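Local structure of pectate lyase (Pectobacterium carotovorum, 4U49) at residues S62-I65 against A66-N69; L229-A233 against K234-T238. The protein probably cleaves polygalacturonate and methylated pectins by endo-acting, calcium-dependent eliminative lysis, as a secreted enzyme of the polysaccharide lyase 3 family. All coordinates share one frame; numbering follows the deposited sequence.

Contact 1. Residues S62-I65 against A66-N69; sequences SEKI and AELN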
ATOM      1  N   SER A  62     -20.983  14.363 -16.065  1.00 32.45           N
ATOM      2  CA  SER A  62     -19.663  14.157 -15.476  1.00 26.11           C
ATOM      3  C   SER A  62     -18.613  14.753 -16.410  1.00 29.06           C
ATOM      4  O   SER A  62     -18.910  15.088 -17.559  1.00 28.14           O
ATOM      5  CB  SER A  62     -19.406  12.674 -15.227  1.00 27.08           C
ATOM      6  OG  SER A  62     -19.206  11.959 -16.442  1.00 31.11           O
ATOM      7  N   GLU A  63     -17.400  14.933 -15.903  1.00 23.86           N
ATOM      8  CA  GLU A  63     -16.305  15.434 -16.731  1.00 22.59           C
ATOM      9  C   GLU A  63     -15.051  14.606 -16.496  1.00 22.40           C
ATOM     10  O   GLU A  63     -14.804  14.141 -15.388  1.00 20.26           O
ATOM     11  CB  GLU A  63     -16.026  16.917 -16.450  1.00 23.11           C
ATOM     12  CG  GLU A  63     -15.686  17.228 -15.002  1.00 28.89           C
ATOM     13  CD  GLU A  63     -15.671  18.716 -14.714  1.00 34.22           C
ATOM     14  OE1 GLU A  63     -15.181  19.116 -13.636  1.00 34.90           O
ATOM     15  OE2 GLU A  63     -16.159  19.483 -15.566  1.00 42.43           O
ATOM     16  N   LYS A  64     -14.274  14.408 -17.555  1.00 19.55           N
ATOM     17  CA  LYS A  64     -13.000  13.703 -17.460  1.00 19.68           C
ATOM     18  C   LYS A  64     -11.956  14.612 -16.816  1.00 17.86           C
ATOM     19  O   LYS A  64     -11.655  15.681 -17.342  1.00 19.62           O
ATOM     20  CB  LYS A  64     -12.540  13.246 -18.849  1.00 16.99           C
ATOM     21  CG  LYS A  64     -11.209  12.514 -18.892  1.00 18.32           C
ATOM     22  CD  LYS A  64     -10.935  11.975 -20.297  1.00 18.13           C
ATOM     23  CE  LYS A  64      -9.534  11.396 -20.434  1.00 19.07           C
ATOM     24  NZ  LYS A  64      -9.288  10.861 -21.811  1.00 20.87           N
ATOM     25  N   ILE A  65     -11.415  14.199 -15.671  1.00 16.85           N
ATOM     26  CA  ILE A  65     -10.461  15.041 -14.955  1.00 16.45           C
ATOM     27  C   ILE A  65      -9.034  14.508 -15.020  1.00 17.06           C
ATOM     28  O   ILE A  65      -8.109  15.169 -14.549  1.00 16.97           O
ATOM     29  CB  ILE A  65     -10.847  15.215 -13.466  1.00 20.55           C
ATOM     30  CG1 ILE A  65     -10.856  13.866 -12.745  1.00 15.03           C
ATOM     31  CG2 ILE A  65     -12.195  15.918 -13.338  1.00 20.48           C
ATOM     32  CD1 ILE A  65     -10.991  13.974 -11.228  1.00 15.75           C
ATOM     33  N   ALA A  66      -8.851  13.326 -15.608  1.00 15.18           N
ATOM     34  CA  ALA A  66      -7.514  12.743 -15.718  1.00 15.74           C
ATOM     35  C   ALA A  66      -7.433  11.611 -16.734  1.00 15.87           C
ATOM     36  O   ALA A  66      -8.373  10.834 -16.910  1.00 15.02           O
ATOM     37  CB  ALA A  66      -7.044  12.245 -14.359  1.00 15.11           C
ATOM     38  N   GLU A  67      -6.285  11.531 -17.396  1.00 14.91           N
ATOM     39  CA  GLU A  67      -5.969  10.435 -18.297  1.00 15.59           C
ATOM     40  C   GLU A  67      -4.707   9.763 -17.772  1.00 16.35           C
ATOM     41  O   GLU A  67      -3.680  10.421 -17.602  1.00 15.94           O
ATOM     42  CB  GLU A  67      -5.780  10.946 -19.725  1.00 16.17           C
ATOM     43  CG  GLU A  67      -5.647   9.861 -20.764  1.00 19.21           C
ATOM     44  CD  GLU A  67      -5.619  10.421 -22.170  1.00 20.78           C
ATOM     45  OE1 GLU A  67      -4.511  10.582 -22.724  1.00 24.06           O
ATOM     46  OE2 GLU A  67      -6.705  10.704 -22.717  1.00 18.40           O
ATOM     47  N   LEU A  68      -4.789   8.463 -17.499  1.00 14.54           N
ATOM     48  CA  LEU A  68      -3.732   7.769 -16.767  1.00 16.30           C
ATOM     49  C   LEU A  68      -3.044   6.674 -17.573  1.00 18.00           C
ATOM     50  O   LEU A  68      -3.539   6.245 -18.618  1.00 18.25           O
ATOM     51  CB  LEU A  68      -4.296   7.155 -15.479  1.00 13.60           C
ATOM     52  CG  LEU A  68      -5.053   8.077 -14.520  1.00 15.54           C
ATOM     53  CD1 LEU A  68      -5.478   7.307 -13.270  1.00 15.93           C
ATOM     54  CD2 LEU A  68      -4.217   9.290 -14.143  1.00 15.13           C
ATOM     55  N   ASN A  69      -1.902   6.211 -17.070  1.00 17.67           N
ATOM     56  CA  ASN A  69      -1.226   5.069 -17.669  1.00 19.23           C
ATOM     57  C   ASN A  69      -2.042   3.795 -17.476  1.00 17.77           C
ATOM     58  O   ASN A  69      -3.164   3.830 -16.968  1.00 17.42           O
ATOM     59  CB  ASN A  69       0.189   4.899 -17.092  1.00 17.12           C
ATOM     60  CG  ASN A  69       0.198   4.648 -15.586  1.00 21.54           C
ATOM     61  OD1 ASN A  69      -0.753   4.117 -15.016  1.00 18.36           O
ATOM     62  ND2 ASN A  69       1.294   5.033 -14.938  1.00 21.83           N
TER
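K64 and E67 meet over a classic beta bulge in strand 62-68, where I65 and A66 both face V51 of the neighbouring antiparallel strand 46-54. The bulge is the tight part. I65 leaves the extended beta conformation (psi -5°), so that CG1 of I65 and CB of A66 lie 4.4 Å apart, both on the side of the strand covered by F75 of strand 74-77. CG1 of I65 also comes within 3.5 Å of the amide N of A66, since it sits between its own backbone N and carbonyl carbon (chi1 61°).

The other side is looser and open to solvent. K64 runs out fully extended alongside the strand, its CG 3.8 Å from the carbonyl O of A66, and E67 rises to cross it at a slant, CB of E67 resting 3.8 Å from CE of K64. The ammonium group has a second acidic partner in D50 of strand 46-54, so two carboxylates share its charge and probably steady its position at the surface. Between K64 and E67 themselves the salt bridge is a short hydrogen bond of 2.7 Å from NZ of K64 to OE2 of E67, received on the anti lone pair of that oxygen.

Contact 2. Residues L229-A233 against K234-T238; sequences LQQNA and KNSHT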
ATOM      1  N   LEU A 229       4.614  -1.485   6.497  1.00 18.08           N
ATOM      2  CA  LEU A 229       4.832  -2.849   6.027  1.00 17.51           C
ATOM      3  C   LEU A 229       5.764  -3.613   6.956  1.00 20.15           C
ATOM      4  O   LEU A 229       6.702  -3.056   7.490  1.00 23.38           O
ATOM      5  CB  LEU A 229       5.414  -2.840   4.623  1.00 19.34           C
ATOM      6  CG  LEU A 229       4.542  -2.174   3.571  1.00 19.38           C
ATOM      7  CD1 LEU A 229       5.222  -2.170   2.216  1.00 18.85           C
ATOM      8  CD2 LEU A 229       3.182  -2.856   3.492  1.00 20.07           C
ATOM      9  N   GLN A 230       5.513  -4.893   7.155  1.00 18.16           N
ATOM     10  CA  GLN A 230       6.242  -5.632   8.156  1.00 22.46           C
ATOM     11  C   GLN A 230       6.586  -6.949   7.480  1.00 22.03           C
ATOM     12  O   GLN A 230       5.765  -7.502   6.735  1.00 18.39           O
ATOM     13  CB  GLN A 230       5.326  -5.667   9.382  1.00 27.15           C
ATOM     14  CG  GLN A 230       5.749  -6.051  10.768  1.00 34.76           C
ATOM     15  CD  GLN A 230       7.202  -5.901  11.072  1.00 36.57           C
ATOM     16  OE1 GLN A 230       7.780  -4.781  10.999  1.00 47.61           O
ATOM     17  NE2 GLN A 230       7.734  -6.964  11.696  1.00 41.32           N
ATOM     18  N   GLN A 231       7.834  -7.380   7.653  1.00 16.60           N
ATOM     19  CA  GLN A 231       8.391  -8.480   6.861  1.00 16.62           C
ATOM     20  C   GLN A 231       9.543  -9.167   7.595  1.00 21.04           C
ATOM     21  O   GLN A 231      10.715  -8.839   7.394  1.00 21.69           O
ATOM     22  CB  GLN A 231       8.893  -7.978   5.499  1.00 20.66           C
ATOM     23  CG  GLN A 231       9.286  -9.072   4.513  1.00 21.76           C
ATOM     24  CD  GLN A 231       9.729  -8.527   3.154  1.00 22.15           C
ATOM     25  OE1 GLN A 231       9.196  -7.526   2.676  1.00 23.74           O
ATOM     26  NE2 GLN A 231      10.718  -9.181   2.535  1.00 21.14           N
ATOM     27  N   ASN A 232       9.209 -10.119   8.455  1.00 26.37           N
ATOM     28  CA  ASN A 232      10.199 -10.726   9.331  1.00 26.38           C
ATOM     29  C   ASN A 232      10.864 -11.952   8.723  1.00 24.50           C
ATOM     30  O   ASN A 232      11.992 -12.293   9.082  1.00 23.47           O
ATOM     31  CB  ASN A 232       9.542 -11.081  10.662  1.00 33.22           C
ATOM     32  CG  ASN A 232       9.424  -9.881  11.585  1.00 37.96           C
ATOM     33  OD1 ASN A 232       8.330  -9.522  12.021  1.00 41.48           O
ATOM     34  ND2 ASN A 232      10.559  -9.242  11.874  1.00 30.75           N
ATOM     35  N   ALA A 233      10.170 -12.605   7.797  1.00 22.93           N
ATOM     36  CA  ALA A 233      10.709 -13.791   7.148  1.00 24.32           C
ATOM     37  C   ALA A 233      11.868 -13.438   6.227  1.00 24.00           C
ATOM     38  O   ALA A 233      11.907 -12.352   5.639  1.00 20.78           O
ATOM     39  CB  ALA A 233       9.619 -14.512   6.372  1.00 24.76           C
ATOM     40  N   LYS A 234      12.818 -14.362   6.116  1.00 21.44           N
ATOM     41  CA  LYS A 234      13.911 -14.242   5.162  1.00 21.92           C
ATOM     42  C   LYS A 234      13.500 -14.922   3.863  1.00 23.87           C
ATOM     43  O   LYS A 234      12.502 -15.646   3.835  1.00 23.48           O
ATOM     44  CB  LYS A 234      15.190 -14.865   5.717  1.00 27.15           C
ATOM     45  CG  LYS A 234      15.446 -14.542   7.182  1.00 24.71           C
ATOM     46  CD  LYS A 234      16.689 -15.248   7.692  1.00 28.07           C
ATOM     47  CE  LYS A 234      16.875 -15.048   9.190  1.00 28.52           C
ATOM     48  NZ  LYS A 234      15.823 -15.719  10.006  1.00 26.37           N
ATOM     49  N   ASN A 235      14.267 -14.695   2.800  1.00 20.77           N
ATOM     50  CA  ASN A 235      13.928 -15.219   1.479  1.00 23.86           C
ATOM     51  C   ASN A 235      12.497 -14.832   1.123  1.00 25.97           C
ATOM     52  O   ASN A 235      11.731 -15.631   0.581  1.00 26.03           O
ATOM     53  CB  ASN A 235      14.110 -16.738   1.433  1.00 26.21           C
ATOM     54  CG  ASN A 235      15.457 -17.178   1.977  1.00 31.26           C
ATOM     55  OD1 ASN A 235      15.537 -17.821   3.026  1.00 33.11           O
ATOM     56  ND2 ASN A 235      16.524 -16.827   1.268  1.00 33.08           N
ATOM     57  N   SER A 236      12.150 -13.595   1.460  1.00 22.64           N
ATOM     58  CA  SER A 236      10.804 -13.078   1.285  1.00 20.40           C
ATOM     59  C   SER A 236      10.838 -11.819   0.434  1.00 18.78           C
ATOM     60  O   SER A 236      11.854 -11.125   0.379  1.00 17.37           O
ATOM     61  CB  SER A 236      10.165 -12.784   2.641  1.00 24.02           C
ATOM     62  OG  SER A 236      10.895 -11.778   3.329  1.00 25.76           O
ATOM     63  N   HIS A 237       9.723 -11.522  -0.221  1.00 16.50           N
ATOM     64  CA  HIS A 237       9.661 -10.394  -1.133  1.00 17.79           C
ATOM     65  C   HIS A 237       8.318  -9.679  -1.035  1.00 16.28           C
ATOM     66  O   HIS A 237       7.268 -10.287  -1.230  1.00 17.00           O
ATOM     67  CB  HIS A 237       9.902 -10.870  -2.568  1.00 18.39           C
ATOM     68  CG  HIS A 237      10.152  -9.764  -3.544  1.00 18.02           C
ATOM     69  ND1 HIS A 237      10.112  -9.958  -4.909  1.00 17.94           N
ATOM     70  CD2 HIS A 237      10.456  -8.458  -3.360  1.00 17.72           C
ATOM     71  CE1 HIS A 237      10.375  -8.818  -5.521  1.00 20.72           C
ATOM     72  NE2 HIS A 237      10.588  -7.892  -4.605  1.00 17.43           N
ATOM     73  N   THR A 238       8.355  -8.389  -0.720  1.00 15.50           N
ATOM     74  CA  THR A 238       7.153  -7.569  -0.761  1.00 13.46           C
ATOM     75  C   THR A 238       7.214  -6.644  -1.966  1.00 15.00           C
ATOM     76  O   THR A 238       8.212  -5.948  -2.178  1.00 12.18           O
ATOM     77  CB  THR A 238       6.968  -6.738   0.524  1.00 13.73           C
ATOM     78  OG1 THR A 238       6.729  -7.615   1.634  1.00 15.10           O
ATOM     79  CG2 THR A 238       5.789  -5.784   0.378  1.00 14.00           C
TER
HETATM   80  O   HOH W   1      13.693 -14.022  10.575  1.00 28.24           O
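Q231 reaches across the turn and spans S236 and T238 with the two ends of its amide. Its CG lies anti to the backbone N (chi1 -171°) and the chain continues extended, which carries the amide over to the returning strand. There NE2 of Q231 donates to OG of S236 at 2.7 Å, with S236 tilted 22° from the amide plane, while OE1 of Q231 accepts from OG1 of T238, also at 2.7 Å. This hydroxyl approaches from above the carbonyl plane. W254 and N268 bind the same amide as well, on OE1 and NE2 respectively, so the buried group has two partners at each end and its rotation is fixed. The turn links two faces of the right-handed parallel beta-helix of this lyase family, leading from strand 229-230 into strand 236-241. At its outer end, OG of S236 donates a hydrogen bond to the carbonyl O of A233 at 2.6 Å, and CB of A233 packs 4.1 Å from CB of S236. Deeper in, T238 turns CG2 toward L229, whose CD1 lies 4.1 Å away. At the mouth of the turn, a water joins O of N232 to NZ of K234, and that ammonium also donates to O of N262.

How the contacts relate
Contact 1 comes first along the chain and closes well before contact 2 opens. Their centres are 36 Å apart, on opposite sides of the centre of the chain, and their nearest atoms stay about 18 Å from each other. No sheet is common to them: residues 62-69 lie on an outermost strand of the four-stranded antiparallel sheet near the N-terminus, whereas 229-238 belongs to the parallel beta-helix, where it joins strands of two different faces. Contact 1 is at the surface and away from the calcium-binding residues; contact 2 is partly buried, with the side chain of L229 about 8 Å from that of I195, a calcium-binding residue, although no calcium is bound to this chain. The two therefore belong to separate architectures within one chain.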